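Local coordinates for protein 3-hydroxyadipyl-CoA dehydrogenase (PDB 3MOG) that oxidises (3S)-3-hydroxyadipyl-CoA to 3-oxoadipyl-CoA with NAD(+) as the electron acceptor, a step in the phenylacetate degradation pathway, at residues D46-H49 and A50-S54; G59-T62 and A63-E67. One frame throughout, in Å; residues are numbered along the deposited sequence. Where two conformers were deposited one is given.

Overall arrangement
Two nearby pieces of the NAD-binding domain, in series along the chain, show how a helix and the turn into the next one are held. Contact 1 lies in the middle of helix 38-57, and contact 2 is the turn that ends in the first residues of helix 63-71; their centres lie about 11 Å apart. The two join through Leu52, whose CD2 lies 3.9 Å from CD2 of Leu61, while Leu52 CB sits at the same 3.9 Å from SG of Cys66. Both contacts are on the same side of the chain's centre, about 29 and 33 Å from it. The side chain of Ile48 comes near, without touching, Gly12, Gly14 and Gly17 of a GxGxxG pattern, consistent with a Rossmann dinucleotide-binding loop.

Contact 1: residues D46-H49 and A50-S54; sequences DGIH and ARLNS
Ile48 and Leu52, one turn apart, form the apolar side of a local contact within helix 38-57 of the NAD-binding domain. Their side chains run alongside each other and point the same way, with Ile48 CG2 3.9 Å from Leu52 CD1. In Leu52, CG stands anti to the carbonyl carbon (chi1 -68°), which brings it over the carbonyl oxygen of Ile48 at 3.3 Å. The backbone beneath is regular alpha helix: the amides of Ala50, Arg51, Leu52 and Asn53 each donate to the carbonyl four residues back, and the bond from Leu52 N to Ile48 O measures 3.0 Å. This helix follows the second strand, 31-34, of the Rossmann-type sheet, and its inner side meets two others: Ile48 and Leu52 touch Glu22 of helix 15-26, and Leu52 also reaches Cys66, Thr69 and Leu70 of helix 63-71. With alanine in place of Leu52, the packing against helices 15-26 and 63-71 is likely to lose its filling, and Ile48 CG2 its contact with Leu52 CD1. The polar flank belongs to Arg51. Its chain bends at chi3 (-51°) and folds back over the preceding turn, so that one face of the guanidinium lies over Gly47 C and Ile48 N, the latter 3.8 Å above the plane. NH1 comes to 3.6 Å from Gly47 C, and a beta carbon on Gly47 would probably sit tightly against NH1 in this conformation. NH2 passes Ile48 CG1 at 3.6 Å and makes a salt bridge with Glu22, tying the folded arginine to helix 15-26.

Contact 2: residues G59-T62 and A63-E67; sequences GKLT and AETCE
Thr62 and Thr65 meet through hydrogen bonding where the chain enters helix 63-71. The Thr62 hydroxyl lies between its own backbone N and carbonyl carbon (chi1 64°), a rotation that turns OG1 over the first turn of the helix. There it accepts from Thr65 N at 3.2 Å, with an N-H...O angle of 162°. One residue further on, Cys66 N donates to Thr62 O at 3.0 Å, the first of the helical backbone bonds. Thr62 is therefore the N-cap: its side chain supplies an acceptor for an amide of the first turn. The turn linking helix 38-57 to helix 63-71 has a motif at each end, for Gly59 closes the earlier helix as a Schellman motif, its positive phi favouring glycine. Apolar contact comes from Leu61, just ahead of the cap. Its CG lies opposite the backbone N (chi1 -179°), and the branched end comes near the helix, dividing its two methyls between neighbours: CD1 meets Thr65 CG2 at 3.8 Å, the two side chains crossing at about a right angle, while CD2 packs on Cys66 CB at 4.0 Å. Leu61 also touches Leu52 and Arg55 of helix 38-57, and Cys66 touches Leu52 and Val56, so Leu61 and Cys66 pack on the preceding helix. A charged pair lies on the exposed side: the end of the extended Glu64 leads away from Thr62, and its OE2 forms a salt bridge with Arg68 one turn on.

Contact 1: residues D46-H49 and A50-S54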
# COMPACT_ATOMS: atom_id res chain seq x y z
N ASP C 46 -20.36 43.41 -0.46
CA ASP C 46 -19.79 44.40 -1.39
C ASP C 46 -19.31 43.74 -2.69
O ASP C 46 -19.57 44.27 -3.77
CB ASP C 46 -18.64 45.18 -0.76
CG ASP C 46 -19.11 46.14 0.34
OD1 ASP C 46 -20.31 46.51 0.36
OD2 ASP C 46 -18.26 46.50 1.20
N GLY C 47 -18.63 42.60 -2.55
CA GLY C 47 -18.24 41.76 -3.69
C GLY C 47 -19.41 41.42 -4.61
O GLY C 47 -19.34 41.68 -5.82
N ILE C 48 -20.48 40.85 -4.05
CA ILE C 48 -21.67 40.49 -4.82
C ILE C 48 -22.32 41.72 -5.50
O ILE C 48 -22.68 41.65 -6.68
CB ILE C 48 -22.70 39.72 -3.97
CG1 ILE C 48 -22.03 38.56 -3.23
CG2 ILE C 48 -23.88 39.22 -4.86
CD1 ILE C 48 -22.95 37.80 -2.29
N HIS C 49 -22.45 42.82 -4.74
CA HIS C 49 -22.89 44.10 -5.29
C HIS C 49 -22.06 44.49 -6.51
O HIS C 49 -22.61 44.75 -7.59
CB HIS C 49 -22.82 45.21 -4.21
CG HIS C 49 -24.06 45.35 -3.39
ND1 HIS C 49 -24.90 46.44 -3.50
CD2 HIS C 49 -24.61 44.55 -2.45
CE1 HIS C 49 -25.91 46.30 -2.66
NE2 HIS C 49 -25.75 45.16 -2.01
N ALA C 50 -20.73 44.49 -6.35
CA ALA C 50 -19.77 44.87 -7.39
C ALA C 50 -19.79 43.99 -8.63
O ALA C 50 -19.68 44.50 -9.75
CB ALA C 50 -18.37 44.91 -6.82
N ARG C 51 -19.93 42.68 -8.43
CA ARG C 51 -19.94 41.74 -9.55
C ARG C 51 -21.24 41.81 -10.35
O ARG C 51 -21.20 41.80 -11.59
CB ARG C 51 -19.66 40.32 -9.08
CG ARG C 51 -18.26 40.12 -8.50
CD ARG C 51 -17.92 38.66 -8.31
NE ARG C 51 -18.94 37.91 -7.58
CZ ARG C 51 -18.93 37.70 -6.27
NH1 ARG C 51 -17.96 38.20 -5.51
NH2 ARG C 51 -19.90 36.98 -5.71
N LEU C 52 -22.37 41.90 -9.66
CA LEU C 52 -23.67 42.01 -10.32
C LEU C 52 -23.88 43.34 -11.04
O LEU C 52 -24.52 43.38 -12.10
CB LEU C 52 -24.81 41.79 -9.32
CG LEU C 52 -25.00 40.40 -8.72
CD1 LEU C 52 -26.14 40.49 -7.77
CD2 LEU C 52 -25.26 39.32 -9.76
N ASN C 53 -23.36 44.42 -10.46
CA ASN C 53 -23.46 45.75 -11.06
C ASN C 53 -22.67 45.88 -12.35
O ASN C 53 -23.11 46.57 -13.28
CB ASN C 53 -23.09 46.85 -10.07
CG ASN C 53 -24.28 47.33 -9.26
OD1 ASN C 53 -24.36 47.11 -8.05
ND2 ASN C 53 -25.24 47.98 -9.93
N SER C 54 -21.53 45.20 -12.41
CA SER C 54 -20.73 45.18 -13.63
C SER C 54 -21.40 44.35 -14.73
O SER C 54 -21.21 44.62 -15.92
CB SER C 54 -19.30 44.72 -13.37
OG SER C 54 -19.20 43.31 -13.41

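Contact 2: residues G59-T62 and A63-E67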
# COMPACT_ATOMS: atom_id res chain seq x y z
N GLY C 59 -24.73 44.74 -19.87
CA GLY C 59 -26.02 44.24 -20.35
C GLY C 59 -26.21 42.73 -20.26
O GLY C 59 -26.92 42.14 -21.08
N LYS C 60 -25.58 42.10 -19.27
CA LYS C 60 -25.67 40.65 -19.10
C LYS C 60 -26.70 40.30 -18.04
O LYS C 60 -26.97 39.12 -17.78
CB LYS C 60 -24.31 40.06 -18.70
CG LYS C 60 -23.12 40.53 -19.53
CD LYS C 60 -23.00 39.78 -20.84
CE LYS C 60 -22.05 40.50 -21.78
NZ LYS C 60 -21.50 39.60 -22.83
N LEU C 61 -27.27 41.35 -17.44
CA LEU C 61 -28.28 41.23 -16.39
C LEU C 61 -29.08 42.54 -16.34
O LEU C 61 -28.50 43.62 -16.45
CB LEU C 61 -27.59 40.97 -15.04
CG LEU C 61 -28.40 40.78 -13.75
CD1 LEU C 61 -29.18 39.46 -13.77
CD2 LEU C 61 -27.51 40.84 -12.52
N THR C 62 -30.40 42.44 -16.17
CA THR C 62 -31.24 43.64 -16.03
C THR C 62 -31.02 44.32 -14.67
O THR C 62 -30.67 43.66 -13.68
CB THR C 62 -32.77 43.35 -16.16
OG1 THR C 62 -33.19 42.50 -15.08
CG2 THR C 62 -33.11 42.72 -17.50
N ALA C 63 -31.24 45.64 -14.66
CA ALA C 63 -31.18 46.44 -13.46
C ALA C 63 -32.18 45.97 -12.41
O ALA C 63 -31.86 45.98 -11.22
CB ALA C 63 -31.41 47.92 -13.78
N GLU C 64 -33.37 45.55 -12.86
CA GLU C 64 -34.39 45.05 -11.93
C GLU C 64 -33.91 43.82 -11.15
O GLU C 64 -33.97 43.79 -9.92
CB GLU C 64 -35.68 44.68 -12.65
CG GLU C 64 -36.69 44.01 -11.71
CD GLU C 64 -37.93 43.50 -12.42
OE1 GLU C 64 -38.41 44.20 -13.33
OE2 GLU C 64 -38.43 42.42 -12.04
N THR C 65 -33.44 42.82 -11.88
CA THR C 65 -33.06 41.55 -11.28
C THR C 65 -31.83 41.76 -10.42
O THR C 65 -31.73 41.17 -9.34
CB THR C 65 -32.89 40.46 -12.37
OG1 THR C 65 -34.16 40.26 -13.01
CG2 THR C 65 -32.42 39.12 -11.78
N CYS C 66 -30.93 42.64 -10.86
CA CYS C 66 -29.83 43.07 -10.03
C CYS C 66 -30.29 43.61 -8.69
O CYS C 66 -29.84 43.13 -7.63
CB CYS C 66 -28.99 44.13 -10.74
SG CYS C 66 -27.51 44.56 -9.80
N GLU C 67 -31.19 44.59 -8.72
CA GLU C 67 -31.60 45.25 -7.48
C GLU C 67 -32.43 44.34 -6.57
O GLU C 67 -32.27 44.37 -5.35
CB GLU C 67 -32.33 46.58 -7.74
CG GLU C 67 -32.35 47.53 -6.53
CD GLU C 67 -31.02 47.53 -5.74
OE1 GLU C 67 -30.00 48.04 -6.26
OE2 GLU C 67 -31.01 47.02 -4.59